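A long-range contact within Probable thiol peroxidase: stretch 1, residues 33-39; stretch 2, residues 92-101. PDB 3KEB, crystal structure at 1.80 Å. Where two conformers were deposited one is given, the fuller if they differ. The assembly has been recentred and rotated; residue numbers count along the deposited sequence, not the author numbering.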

# COMPACT_ATOMS: atom_id res chain seq x y z
N LEU A 33 12.04 3.33 5.00
CA LEU A 33 10.64 3.00 4.94
C LEU A 33 9.83 4.15 5.54
O LEU A 33 10.41 5.16 5.92
CB LEU A 33 10.36 1.68 5.69
CG LEU A 33 11.09 0.49 5.04
CD1 LEU A 33 10.92 -0.74 5.89
CD2 LEU A 33 10.56 0.25 3.61
N VAL A 34 8.50 3.99 5.60
CA VAL A 34 7.67 4.98 6.25
C VAL A 34 6.71 4.28 7.18
O VAL A 34 6.12 3.27 6.86
CB VAL A 34 6.97 5.91 5.23
CG1 VAL A 34 6.30 5.10 4.21
CG2 VAL A 34 5.99 6.85 5.92
N ASP A 35 6.59 4.78 8.38
CA ASP A 35 5.74 4.13 9.39
C ASP A 35 4.30 4.58 9.32
O ASP A 35 3.92 5.41 8.51
CB ASP A 35 6.33 4.32 10.79
CG ASP A 35 6.21 5.74 11.34
OD1 ASP A 35 5.36 6.59 10.93
OD2 ASP A 35 7.00 6.01 12.31
N ASP A 36 3.48 4.04 10.21
CA ASP A 36 2.06 4.31 10.15
C ASP A 36 1.61 5.73 10.44
O ASP A 36 0.48 6.11 10.07
CB ASP A 36 1.26 3.30 10.98
CG ASP A 36 1.56 3.36 12.49
OD1 ASP A 36 2.72 3.24 12.89
OD2 ASP A 36 0.62 3.58 13.28
N GLN A 37 2.46 6.53 11.06
CA GLN A 37 2.19 7.97 11.21
C GLN A 37 2.90 8.81 10.18
O GLN A 37 3.04 10.01 10.35
CB GLN A 37 2.63 8.43 12.59
CG GLN A 37 1.89 7.66 13.73
CD GLN A 37 2.46 7.96 15.11
OE1 GLN A 37 3.36 7.26 15.59
NE2 GLN A 37 1.97 9.04 15.73
N LYS A 38 3.36 8.16 9.10
CA LYS A 38 3.97 8.85 7.94
C LYS A 38 5.39 9.39 8.15
O LYS A 38 5.95 10.07 7.26
CB LYS A 38 3.02 9.90 7.34
CG LYS A 38 1.64 9.33 6.97
CD LYS A 38 0.84 10.39 6.27
CE LYS A 38 -0.58 10.02 5.86
NZ LYS A 38 -1.48 9.71 7.07
N HIS A 39 6.00 8.98 9.25
CA HIS A 39 7.43 9.30 9.59
C HIS A 39 8.41 8.39 8.90
O HIS A 39 8.17 7.17 8.79
CB HIS A 39 7.64 9.21 11.09
CG HIS A 39 6.81 10.18 11.85
ND1 HIS A 39 6.00 9.81 12.90
CD2 HIS A 39 6.64 11.52 11.69
CE1 HIS A 39 5.36 10.88 13.35
NE2 HIS A 39 5.72 11.92 12.63
N SER A 92 -0.42 0.81 2.65
CA SER A 92 -0.19 2.23 2.81
C SER A 92 0.00 2.56 4.31
O SER A 92 -0.57 1.89 5.18
CB SER A 92 -1.36 3.05 2.30
OG SER A 92 -2.52 2.77 3.07
N PRO A 93 0.74 3.66 4.61
CA PRO A 93 0.74 4.11 5.98
C PRO A 93 -0.67 4.32 6.55
O PRO A 93 -0.91 3.99 7.72
CB PRO A 93 1.51 5.41 5.91
CG PRO A 93 2.45 5.25 4.76
CD PRO A 93 1.67 4.41 3.76
N SER A 94 -1.58 4.86 5.77
CA SER A 94 -2.96 5.08 6.24
C SER A 94 -3.63 3.78 6.70
O SER A 94 -4.36 3.76 7.72
CB SER A 94 -3.81 5.75 5.14
OG SER A 94 -3.08 6.88 4.60
N SER A 95 -3.49 2.72 5.90
CA SER A 95 -4.04 1.41 6.28
C SER A 95 -3.35 0.80 7.49
O SER A 95 -4.01 0.16 8.30
CB SER A 95 -3.97 0.41 5.12
OG SER A 95 -4.71 0.92 4.02
N LEU A 96 -2.04 1.00 7.62
CA LEU A 96 -1.29 0.52 8.81
C LEU A 96 -1.83 1.26 10.07
O LEU A 96 -2.06 0.64 11.12
CB LEU A 96 0.21 0.71 8.60
CG LEU A 96 0.85 -0.16 7.52
CD1 LEU A 96 2.34 0.24 7.25
CD2 LEU A 96 0.71 -1.64 7.87
N ALA A 97 -2.05 2.56 9.96
CA ALA A 97 -2.62 3.34 11.05
C ALA A 97 -4.01 2.86 11.44
O ALA A 97 -4.33 2.73 12.65
CB ALA A 97 -2.58 4.82 10.73
N ARG A 98 -4.82 2.52 10.44
CA ARG A 98 -6.15 1.97 10.70
C ARG A 98 -6.04 0.61 11.44
O ARG A 98 -6.74 0.39 12.42
CB ARG A 98 -6.90 1.74 9.41
CG ARG A 98 -8.24 1.13 9.62
CD ARG A 98 -8.54 0.11 8.54
NE ARG A 98 -9.72 -0.65 8.95
CZ ARG A 98 -9.74 -1.91 9.39
NH1 ARG A 98 -8.61 -2.65 9.45
NH2 ARG A 98 -10.91 -2.43 9.73
N ALA A 99 -5.14 -0.26 11.00
CA ALA A 99 -4.90 -1.55 11.70
C ALA A 99 -4.55 -1.34 13.18
O ALA A 99 -5.11 -2.00 14.04
CB ALA A 99 -3.81 -2.32 11.03
N ARG A 100 -3.68 -0.37 13.45
CA ARG A 100 -3.29 -0.08 14.83
C ARG A 100 -4.50 0.39 15.63
O ARG A 100 -4.71 -0.07 16.75
CB ARG A 100 -2.19 0.95 14.92
CG ARG A 100 -1.59 0.98 16.32
CD ARG A 100 -0.59 2.07 16.46
NE ARG A 100 0.57 1.95 15.62
CZ ARG A 100 1.57 1.10 15.83
NH1 ARG A 100 1.55 0.22 16.84
NH2 ARG A 100 2.60 1.12 15.00
N HIS A 101 -5.27 1.32 15.06
CA HIS A 101 -6.45 1.83 15.69
C HIS A 101 -7.42 0.72 16.02
O HIS A 101 -8.04 0.72 17.09
CB HIS A 101 -7.10 2.83 14.74
CG HIS A 101 -8.28 3.51 15.30
ND1 HIS A 101 -8.19 4.52 16.25
CD2 HIS A 101 -9.60 3.37 15.03
CE1 HIS A 101 -9.41 4.94 16.55
NE2 HIS A 101 -10.28 4.28 15.81

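The contact sets the end of a strand and the turn that follows it against the first two turns of a helix. Stretch 1 runs as strand through D35 and then enters a type I turn from D35 to K38, closed by K38 N donating to D35 O at 2.9 Å. Stretch 2 is helical from P93 onward. The backbones come nearest at D36 and P93, whose CA atoms lie 4.4 Å apart, and the two stretches together bury 382 Å².

No hydrogen bond joins the two backbones. D36 O and P93 O approach to 3.5 Å, but both are acceptors, and P93 O already receives A97 N at 2.9 Å within the helix. D36 O also lies 3.4 Å from A97 CB, an approach to a methyl group that offers no polar hydrogen.

The polar link is instead made by side chains. R100 NE donates to D36 OD2 at 2.9 Å with an N-H...acceptor angle of 175°, and R100 NH2 donates to D36 OD1 at 3.0 Å and 172°. Two nearly linear bonds, one to each carboxylate oxygen, define a bidentate salt bridge, with OD2 lying near the guanidinium plane at its edge. R100 NH1 and NH2 also bond elsewhere in the structure. D36 also makes carbon contacts: D36 CB sits 3.7 Å from L96 CB and 4.1 Å from A97 CB, so the D36 side chain packs against L96 and A97 as well as binding R100.

P93 makes the apolar side-chain pairing with V34. Its CA-to-CB bond points toward stretch 1; P93 CG lies 3.9 Å from V34 CG1, and P93 CB packs closely, 3.5 Å from D35 O and 4.1 Å from K38 CG. K38 NZ is 4.1 Å from S94 OG, too far for a hydrogen bond, and both atoms find partners elsewhere in the structure.

Each stretch also satisfies polar groups internally. D35, whose CA-to-CB bond points away from the helix, uses OD1 to accept H39 N at 3.0 Å (146°) and, weakly, Q37 N at 2.9 Å (129°). K38 N is 3.1 Å from D35 OD1, but the angle is poor, consistent with its bond to D35 O. D35 N in turn donates to H39 O at 2.9 Å. At the helix start, S92 is the N-cap: its OG accepts S95 N at 3.0 Å and 163°, while its carbonyl O accepts L96 N at 3.0 Å. Farther along, R100 N donates to L96 O at 3.0 Å.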